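Local coordinates for protein porin (Rhodobacter capsulatus, PDB 2POR) that forms, as a homotrimer, outer-membrane channels that let small hydrophilic solutes of up to about 0.6 kDa diffuse passively, at residues V227-G233 / Q250-T256; G247-V251 / V260-G264. All coordinates share one frame. Residues are numbered along the deposited sequence.

Contact 1: residues V227-G233 / Q250-T256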
ATOM      1  N   VAL A 227      12.760 -37.624   7.146  1.00 31.55           N
ATOM      2  CA  VAL A 227      14.113 -37.715   7.717  1.00 25.98           C
ATOM      3  C   VAL A 227      14.073 -37.220   9.167  1.00 37.72           C
ATOM      4  O   VAL A 227      13.270 -36.336   9.474  1.00 30.25           O
ATOM      5  CB  VAL A 227      15.153 -36.856   6.959  1.00 26.42           C
ATOM      6  CG1 VAL A 227      15.495 -37.638   5.715  1.00 35.42           C
ATOM      7  CG2 VAL A 227      14.651 -35.449   6.611  1.00 24.43           C
ATOM      8  N   ASP A 228      14.864 -37.720  10.107  1.00 28.65           N
ATOM      9  CA  ASP A 228      14.821 -37.251  11.493  1.00 30.27           C
ATOM     10  C   ASP A 228      15.672 -36.044  11.625  1.00 27.49           C
ATOM     11  O   ASP A 228      16.673 -35.934  10.915  1.00 27.44           O
ATOM     12  CB  ASP A 228      15.357 -38.297  12.477  1.00 29.18           C
ATOM     13  CG  ASP A 228      14.488 -39.558  12.470  1.00 36.93           C
ATOM     14  OD1 ASP A 228      13.261 -39.458  12.601  1.00 60.99           O
ATOM     15  OD2 ASP A 228      15.036 -40.647  12.295  1.00 67.40           O
ATOM     16  N   HIS A 229      15.351 -35.123  12.524  1.00 27.81           N
ATOM     17  CA  HIS A 229      16.187 -33.936  12.678  1.00 27.57           C
ATOM     18  C   HIS A 229      16.224 -33.532  14.142  1.00 22.47           C
ATOM     19  O   HIS A 229      15.367 -33.934  14.948  1.00 25.44           O
ATOM     20  CB  HIS A 229      15.651 -32.716  11.866  1.00 24.81           C
ATOM     21  CG  HIS A 229      14.268 -32.190  12.333  1.00 25.52           C
ATOM     22  ND1 HIS A 229      13.084 -32.812  12.374  1.00 26.06           N
ATOM     23  CD2 HIS A 229      14.039 -30.896  12.794  1.00 26.80           C
ATOM     24  CE1 HIS A 229      12.170 -31.975  12.822  1.00 31.27           C
ATOM     25  NE2 HIS A 229      12.764 -30.835  13.066  1.00 24.74           N
ATOM     26  N   LYS A 230      17.249 -32.754  14.436  1.00 25.04           N
ATOM     27  CA  LYS A 230      17.299 -32.124  15.711  1.00 31.02           C
ATOM     28  C   LYS A 230      17.861 -30.742  15.530  1.00 29.49           C
ATOM     29  O   LYS A 230      18.539 -30.469  14.547  1.00 24.54           O
ATOM     30  CB  LYS A 230      18.137 -32.943  16.638  1.00 26.28           C
ATOM     31  CG  LYS A 230      19.627 -32.973  16.523  1.00 47.78           C
ATOM     32  CD  LYS A 230      20.029 -34.158  17.435  1.00 73.52           C
ATOM     33  CE  LYS A 230      19.404 -35.498  16.948  1.00 89.17           C
ATOM     34  NZ  LYS A 230      19.391 -36.572  17.931  1.00101.19           N
ATOM     35  N   ALA A 231      17.512 -29.840  16.436  1.00 28.59           N
ATOM     36  CA  ALA A 231      17.974 -28.464  16.400  1.00 23.31           C
ATOM     37  C   ALA A 231      18.108 -28.034  17.865  1.00 23.75           C
ATOM     38  O   ALA A 231      17.343 -28.482  18.738  1.00 27.95           O
ATOM     39  CB  ALA A 231      16.928 -27.608  15.704  1.00 23.08           C
ATOM     40  N   TYR A 232      19.104 -27.245  18.204  1.00 23.45           N
ATOM     41  CA  TYR A 232      19.229 -26.716  19.559  1.00 32.26           C
ATOM     42  C   TYR A 232      20.060 -25.441  19.515  1.00 29.25           C
ATOM     43  O   TYR A 232      20.809 -25.215  18.551  1.00 27.46           O
ATOM     44  CB  TYR A 232      19.866 -27.762  20.522  1.00 28.02           C
ATOM     45  CG  TYR A 232      21.065 -28.502  19.962  1.00 27.17           C
ATOM     46  CD1 TYR A 232      20.833 -29.659  19.236  1.00 35.93           C
ATOM     47  CD2 TYR A 232      22.349 -28.016  20.144  1.00 30.56           C
ATOM     48  CE1 TYR A 232      21.895 -30.330  18.676  1.00 40.00           C
ATOM     49  CE2 TYR A 232      23.425 -28.694  19.593  1.00 39.00           C
ATOM     50  CZ  TYR A 232      23.183 -29.848  18.858  1.00 38.48           C
ATOM     51  OH  TYR A 232      24.241 -30.532  18.263  1.00 56.10           O
ATOM     52  N   GLY A 233      19.946 -24.533  20.490  1.00 22.51           N
ATOM     53  CA  GLY A 233      20.698 -23.293  20.466  1.00 24.02           C
ATOM     54  C   GLY A 233      20.591 -22.555  21.794  1.00 26.25           C
ATOM     55  O   GLY A 233      19.860 -22.919  22.719  1.00 24.83           O
ATOM     56  N   GLN A 250      23.320 -21.746  17.104  1.00 22.78           N
ATOM     57  CA  GLN A 250      22.287 -22.726  16.897  1.00 23.77           C
ATOM     58  C   GLN A 250      22.893 -23.800  16.000  1.00 25.06           C
ATOM     59  O   GLN A 250      23.837 -23.515  15.238  1.00 21.33           O
ATOM     60  CB  GLN A 250      21.089 -22.183  16.138  1.00 23.22           C
ATOM     61  CG  GLN A 250      20.581 -20.869  16.615  1.00 24.76           C
ATOM     62  CD  GLN A 250      19.169 -20.658  16.153  1.00 18.99           C
ATOM     63  OE1 GLN A 250      18.300 -21.478  16.396  1.00 23.92           O
ATOM     64  NE2 GLN A 250      18.845 -19.587  15.462  1.00 20.19           N
ATOM     65  N   VAL A 251      22.399 -25.025  16.134  1.00 29.03           N
ATOM     66  CA  VAL A 251      22.773 -26.031  15.170  1.00 26.98           C
ATOM     67  C   VAL A 251      21.510 -26.744  14.776  1.00 25.15           C
ATOM     68  O   VAL A 251      20.536 -26.941  15.524  1.00 26.27           O
ATOM     69  CB  VAL A 251      23.890 -27.067  15.671  1.00 33.15           C
ATOM     70  CG1 VAL A 251      24.491 -26.602  16.957  1.00 26.27           C
ATOM     71  CG2 VAL A 251      23.364 -28.464  15.719  1.00 32.70           C
ATOM     72  N   LEU A 252      21.547 -27.055  13.476  1.00 23.70           N
ATOM     73  CA  LEU A 252      20.467 -27.805  12.871  1.00 21.27           C
ATOM     74  C   LEU A 252      21.153 -29.033  12.290  1.00 26.27           C
ATOM     75  O   LEU A 252      22.158 -28.877  11.595  1.00 26.01           O
ATOM     76  CB  LEU A 252      19.843 -26.986  11.787  1.00 22.83           C
ATOM     77  CG  LEU A 252      18.808 -27.658  10.913  1.00 32.44           C
ATOM     78  CD1 LEU A 252      17.635 -28.196  11.714  1.00 25.21           C
ATOM     79  CD2 LEU A 252      18.428 -26.628   9.867  1.00 28.50           C
ATOM     80  N   ASP A 253      20.643 -30.210  12.598  1.00 25.12           N
ATOM     81  CA  ASP A 253      21.243 -31.466  12.194  1.00 34.71           C
ATOM     82  C   ASP A 253      20.182 -32.355  11.542  1.00 25.50           C
ATOM     83  O   ASP A 253      19.339 -32.923  12.259  1.00 26.91           O
ATOM     84  CB  ASP A 253      21.823 -32.066  13.471  1.00 31.51           C
ATOM     85  CG  ASP A 253      22.692 -33.317  13.367  1.00 52.04           C
ATOM     86  OD1 ASP A 253      22.662 -33.973  12.326  1.00 49.77           O
ATOM     87  OD2 ASP A 253      23.400 -33.627  14.337  1.00 67.89           O
ATOM     88  N   ILE A 254      20.160 -32.531  10.215  1.00 24.18           N
ATOM     89  CA  ILE A 254      19.142 -33.356   9.602  1.00 23.34           C
ATOM     90  C   ILE A 254      19.840 -34.591   9.068  1.00 30.07           C
ATOM     91  O   ILE A 254      20.746 -34.534   8.220  1.00 29.61           O
ATOM     92  CB  ILE A 254      18.452 -32.667   8.443  1.00 20.78           C
ATOM     93  CG1 ILE A 254      17.930 -31.277   8.903  1.00 23.54           C
ATOM     94  CG2 ILE A 254      17.310 -33.576   7.971  1.00 20.01           C
ATOM     95  CD1 ILE A 254      17.258 -30.411   7.827  1.00 30.48           C
ATOM     96  N   ASP A 255      19.346 -35.676   9.623  1.00 27.10           N
ATOM     97  CA  ASP A 255      19.828 -37.006   9.338  1.00 37.11           C
ATOM     98  C   ASP A 255      19.693 -37.299   7.843  1.00 34.48           C
ATOM     99  O   ASP A 255      18.666 -37.032   7.210  1.00 33.20           O
ATOM    100  CB  ASP A 255      19.010 -38.002  10.144  1.00 36.96           C
ATOM    101  CG  ASP A 255      19.504 -39.448  10.081  1.00 61.77           C
ATOM    102  OD1 ASP A 255      20.712 -39.680  10.194  1.00 63.74           O
ATOM    103  OD2 ASP A 255      18.678 -40.346   9.924  1.00 54.70           O
ATOM    104  N   THR A 256      20.816 -37.824   7.345  1.00 38.04           N
ATOM    105  CA  THR A 256      21.055 -38.221   5.967  1.00 27.79           C
ATOM    106  C   THR A 256      21.216 -36.991   5.086  1.00 45.76           C
ATOM    107  O   THR A 256      21.588 -37.188   3.932  1.00 49.10           O
ATOM    108  CB  THR A 256      19.922 -39.132   5.304  1.00 37.48           C
ATOM    109  OG1 THR A 256      18.818 -38.330   4.978  1.00 37.65           O
ATOM    110  CG2 THR A 256      19.447 -40.247   6.210  1.00 36.65           C
TER
HETATM  111  O   HOH W   1      16.157 -40.112   9.023  1.00 45.95           O
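Start with Val251, which this pairing covers more than any other residue. Its CG2 lies 3.4 Å from both CZ and OH of Tyr232, whose ring, with chi1 near 44°, tips across the gap between the strands. The two residues face each other as an antiparallel hydrogen-bonded pair: Val251 N gives to Tyr232 O at 2.9 Å, and Tyr232 N to Val251 O at 3.1 Å. These are neighbouring strands of the 16-stranded porin barrel, antiparallel at 175°.

Two residues further along, on the same face, Lys230 and Asp253 repeat the paired backbone bonds (Lys230 N to Asp253 O 3.0 Å, Asp253 N to Lys230 O 2.9 Å). Their side chains meet through aliphatic carbon, Lys230 CG to Asp253 CB at 3.9 Å; Lys230 NZ stays 6.1 Å from Asp253 OD2, too far for a salt bridge. His229, Ala231, Gln250, Leu252 and Ile254 occupy the other face, where His229 NE2 bonds Gln183 and helix 208-214 packs on Leu252 and Ile254.

Just past the end of strand 243-254, Asp255 N bonds Asp228 O at 3.0 Å, and a water bridges Asp228 N and Asp255 OD2. The backbone therefore supplies the direct hydrogen bonds, while the face with Tyr232, probably outer since detergent lies beside it, is apolar and aromatic at Tyr232 and Val251, then charged at Lys230 and Asp253, ending at exposed Asp228 and Asp255.

Contact 2: residues G247-V251 / V260-G264. With C8E ((hydroxyethyloxy)tri(ethyloxy)octane), chain H.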
ATOM      1  N   GLY A 247      24.801 -12.532  21.736  1.00 26.92           N
ATOM      2  CA  GLY A 247      25.085 -13.409  20.629  1.00 25.58           C
ATOM      3  C   GLY A 247      24.307 -14.676  20.797  1.00 36.99           C
ATOM      4  O   GLY A 247      23.666 -14.860  21.833  1.00 25.32           O
ATOM      5  N   TYR A 248      24.374 -15.571  19.809  1.00 23.62           N
ATOM      6  CA  TYR A 248      23.630 -16.811  19.867  1.00 20.94           C
ATOM      7  C   TYR A 248      24.409 -17.862  19.070  1.00 20.63           C
ATOM      8  O   TYR A 248      25.275 -17.490  18.251  1.00 21.90           O
ATOM      9  CB  TYR A 248      22.226 -16.628  19.248  1.00 21.56           C
ATOM     10  CG  TYR A 248      22.232 -16.279  17.756  1.00 25.21           C
ATOM     11  CD1 TYR A 248      22.297 -17.310  16.831  1.00 27.92           C
ATOM     12  CD2 TYR A 248      22.259 -14.968  17.298  1.00 24.90           C
ATOM     13  CE1 TYR A 248      22.392 -17.036  15.474  1.00 26.26           C
ATOM     14  CE2 TYR A 248      22.356 -14.687  15.930  1.00 31.70           C
ATOM     15  CZ  TYR A 248      22.421 -15.737  15.007  1.00 26.70           C
ATOM     16  OH  TYR A 248      22.524 -15.534  13.626  1.00 25.24           O
ATOM     17  N   VAL A 249      24.097 -19.138  19.258  1.00 24.77           N
ATOM     18  CA  VAL A 249      24.644 -20.180  18.388  1.00 27.74           C
ATOM     19  C   VAL A 249      23.552 -21.231  18.311  1.00 28.50           C
ATOM     20  O   VAL A 249      22.826 -21.508  19.278  1.00 24.37           O
ATOM     21  CB  VAL A 249      25.990 -20.744  18.955  1.00 30.76           C
ATOM     22  CG1 VAL A 249      25.797 -21.461  20.271  1.00 36.77           C
ATOM     23  CG2 VAL A 249      26.571 -21.707  17.929  1.00 29.16           C
ATOM     24  N   GLN A 250      23.320 -21.746  17.104  1.00 22.78           N
ATOM     25  CA  GLN A 250      22.287 -22.726  16.897  1.00 23.77           C
ATOM     26  C   GLN A 250      22.893 -23.800  16.000  1.00 25.06           C
ATOM     27  O   GLN A 250      23.837 -23.515  15.238  1.00 21.33           O
ATOM     28  CB  GLN A 250      21.089 -22.183  16.138  1.00 23.22           C
ATOM     29  CG  GLN A 250      20.581 -20.869  16.615  1.00 24.76           C
ATOM     30  CD  GLN A 250      19.169 -20.658  16.153  1.00 18.99           C
ATOM     31  OE1 GLN A 250      18.300 -21.478  16.396  1.00 23.92           O
ATOM     32  NE2 GLN A 250      18.845 -19.587  15.462  1.00 20.19           N
ATOM     33  N   VAL A 251      22.399 -25.025  16.134  1.00 29.03           N
ATOM     34  CA  VAL A 251      22.773 -26.031  15.170  1.00 26.98           C
ATOM     35  C   VAL A 251      21.510 -26.744  14.776  1.00 25.15           C
ATOM     36  O   VAL A 251      20.536 -26.941  15.524  1.00 26.27           O
ATOM     37  CB  VAL A 251      23.890 -27.067  15.671  1.00 33.15           C
ATOM     38  CG1 VAL A 251      24.491 -26.602  16.957  1.00 26.27           C
ATOM     39  CG2 VAL A 251      23.364 -28.464  15.719  1.00 32.70           C
ATOM     40  N   VAL A 260      24.441 -27.916  10.262  1.00 23.61           N
ATOM     41  CA  VAL A 260      25.048 -26.604  10.144  1.00 21.31           C
ATOM     42  C   VAL A 260      24.994 -26.013  11.562  1.00 25.64           C
ATOM     43  O   VAL A 260      24.096 -26.326  12.357  1.00 25.09           O
ATOM     44  CB  VAL A 260      24.234 -25.771   9.088  1.00 21.65           C
ATOM     45  CG1 VAL A 260      22.752 -25.616   9.457  1.00 22.43           C
ATOM     46  CG2 VAL A 260      24.937 -24.436   8.935  1.00 23.25           C
ATOM     47  N   THR A 261      26.030 -25.246  11.877  1.00 26.37           N
ATOM     48  CA  THR A 261      26.111 -24.443  13.079  1.00 29.83           C
ATOM     49  C   THR A 261      26.194 -23.009  12.556  1.00 28.17           C
ATOM     50  O   THR A 261      27.013 -22.681  11.684  1.00 27.71           O
ATOM     51  CB  THR A 261      27.372 -24.803  13.902  1.00 28.09           C
ATOM     52  OG1 THR A 261      27.165 -26.149  14.357  1.00 29.64           O
ATOM     53  CG2 THR A 261      27.638 -23.811  15.058  1.00 25.84           C
ATOM     54  N   TYR A 262      25.327 -22.143  13.076  1.00 29.21           N
ATOM     55  CA  TYR A 262      25.240 -20.761  12.629  1.00 24.79           C
ATOM     56  C   TYR A 262      25.153 -19.906  13.894  1.00 23.96           C
ATOM     57  O   TYR A 262      24.660 -20.346  14.945  1.00 24.24           O
ATOM     58  CB  TYR A 262      24.003 -20.599  11.713  1.00 24.82           C
ATOM     59  CG  TYR A 262      22.653 -21.218  12.094  1.00 25.17           C
ATOM     60  CD1 TYR A 262      22.413 -22.593  12.157  1.00 21.56           C
ATOM     61  CD2 TYR A 262      21.589 -20.359  12.323  1.00 32.68           C
ATOM     62  CE1 TYR A 262      21.139 -23.089  12.433  1.00 28.66           C
ATOM     63  CE2 TYR A 262      20.307 -20.848  12.592  1.00 24.26           C
ATOM     64  CZ  TYR A 262      20.087 -22.206  12.644  1.00 29.01           C
ATOM     65  OH  TYR A 262      18.808 -22.653  12.874  1.00 26.50           O
ATOM     66  N   TYR A 263      25.721 -18.730  13.828  1.00 22.32           N
ATOM     67  CA  TYR A 263      25.855 -17.928  15.020  1.00 30.67           C
ATOM     68  C   TYR A 263      25.972 -16.444  14.662  1.00 32.19           C
ATOM     69  O   TYR A 263      26.190 -16.069  13.506  1.00 24.76           O
ATOM     70  CB  TYR A 263      27.089 -18.454  15.793  1.00 25.45           C
ATOM     71  CG  TYR A 263      28.364 -18.222  15.024  1.00 36.72           C
ATOM     72  CD1 TYR A 263      28.959 -16.976  15.168  1.00 42.51           C
ATOM     73  CD2 TYR A 263      28.834 -19.183  14.142  1.00 40.64           C
ATOM     74  CE1 TYR A 263      30.036 -16.625  14.412  1.00 50.49           C
ATOM     75  CE2 TYR A 263      29.921 -18.839  13.374  1.00 36.33           C
ATOM     76  CZ  TYR A 263      30.496 -17.562  13.515  1.00 50.61           C
ATOM     77  OH  TYR A 263      31.537 -17.152  12.692  1.00 80.92           O
ATOM     78  N   GLY A 264      25.909 -15.552  15.639  1.00 25.91           N
ATOM     79  CA  GLY A 264      26.008 -14.121  15.433  1.00 21.27           C
ATOM     80  C   GLY A 264      26.319 -13.465  16.776  1.00 23.07           C
ATOM     81  O   GLY A 264      26.066 -14.028  17.852  1.00 25.86           O
TER
HETATM   82  C1  C8E H 548      15.943 -27.436  27.433  0.66 38.33           C
HETATM   83  C2  C8E H 548      17.107 -26.630  26.864  0.66 39.82           C
HETATM   84  C3  C8E H 548      18.328 -27.474  26.534  0.66 42.86           C
HETATM   85  C4  C8E H 548      19.310 -26.694  25.627  0.66 46.04           C
HETATM   86  C5  C8E H 548      20.660 -27.398  25.433  0.66 48.47           C
HETATM   87  C6  C8E H 548      21.556 -26.899  24.294  0.66 49.60           C
HETATM   88  C7  C8E H 548      22.162 -25.516  24.462  0.66 50.98           C
HETATM   89  C8  C8E H 548      23.570 -25.491  23.858  0.66 53.35           C
HETATM   90  O9  C8E H 548      23.825 -25.752  22.462  0.66 56.73           O
HETATM   91  C10 C8E H 548      24.634 -24.737  21.821  0.66 60.75           C
HETATM   92  C11 C8E H 548      25.528 -25.004  20.582  0.66 64.78           C
HETATM   93  O12 C8E H 548      26.666 -25.885  20.595  0.66 68.03           O
HETATM   94  C13 C8E H 548      27.916 -25.239  20.888  0.66 70.92           C
HETATM   95  C14 C8E H 548      29.145 -25.573  20.021  0.66 73.54           C
HETATM   96  O15 C8E H 548      29.335 -25.054  18.690  0.66 75.50           O
HETATM   97  C16 C8E H 548      30.593 -24.344  18.561  0.66 77.12           C
HETATM   98  C17 C8E H 548      31.151 -23.707  17.249  0.66 78.17           C
HETATM   99  O18 C8E H 548      30.619 -22.510  16.619  0.66 78.30           O
HETATM  100  C19 C8E H 548      31.453 -21.344  16.687  0.66 78.18           C
HETATM  101  C20 C8E H 548      31.055 -20.236  17.650  0.66 78.11           C
HETATM  102  O21 C8E H 548      31.923 -19.111  17.548  0.66 79.53           O
HETATM  103  O   HOH W   2      23.842 -16.684  11.453  1.00 24.28           O
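This is part of a beta hairpin in the barrel wall, strand 243-254 with strand 258-272, and its tyrosine rotamers repay attention. Tyr248 and Tyr262 both take p for chi1, which leans each ring across to the facing strand. Tyr248 lies over the backbone of Gly264, with Gly264 N above one ring face; a CB there would clash with Tyr248 CE2. Tyr262 covers Gln250, whose CB sits 3.8 Å from the ring centroid in a CH-pi contact. Gln250 itself, m then t, carries its amide to Tyr200 and to the carbonyls of Gly99 and Asp101.

On the opposite face, Tyr263 is also p, and from that face the same rotamer leads its ring away from strand 247-251, taking C8E C20 over one face. Val249 CG1 meets C8E C11 at 3.6 Å, as expected for a surface turned to the membrane. Backbone bonds are regular at Gln250 and Tyr262, but Gly264 N to Tyr248 O is weak at 3.3 Å. One water joins Tyr248 OH at 2.8 Å and Tyr263 O at 3.2 Å.

Strand 243-254 belongs to both contacts: contact 1 holds one of its edges and contact 2 the other, so three consecutive barrel strands are joined. Gln250 and Val251 are shared, and a probable hydrogen bond, Val260 N to Leu252 O at 2.8 Å, continues the second pairing. Contact 1 is partly buried, running past the strand end into exposed, charged residues. Contact 2 lies further from the Asp255-Thr256 end, has no exposed residue, and packs tyrosines on glycine and Gln250, whereas contact 1 adds Lys230 and three aspartates to its Tyr232-Val251 pair. Detergent borders both on the probable outer face, at Tyr232 and at Val249, Thr261 and Tyr263, and also touches the other face, at His229, Leu252 and Tyr262.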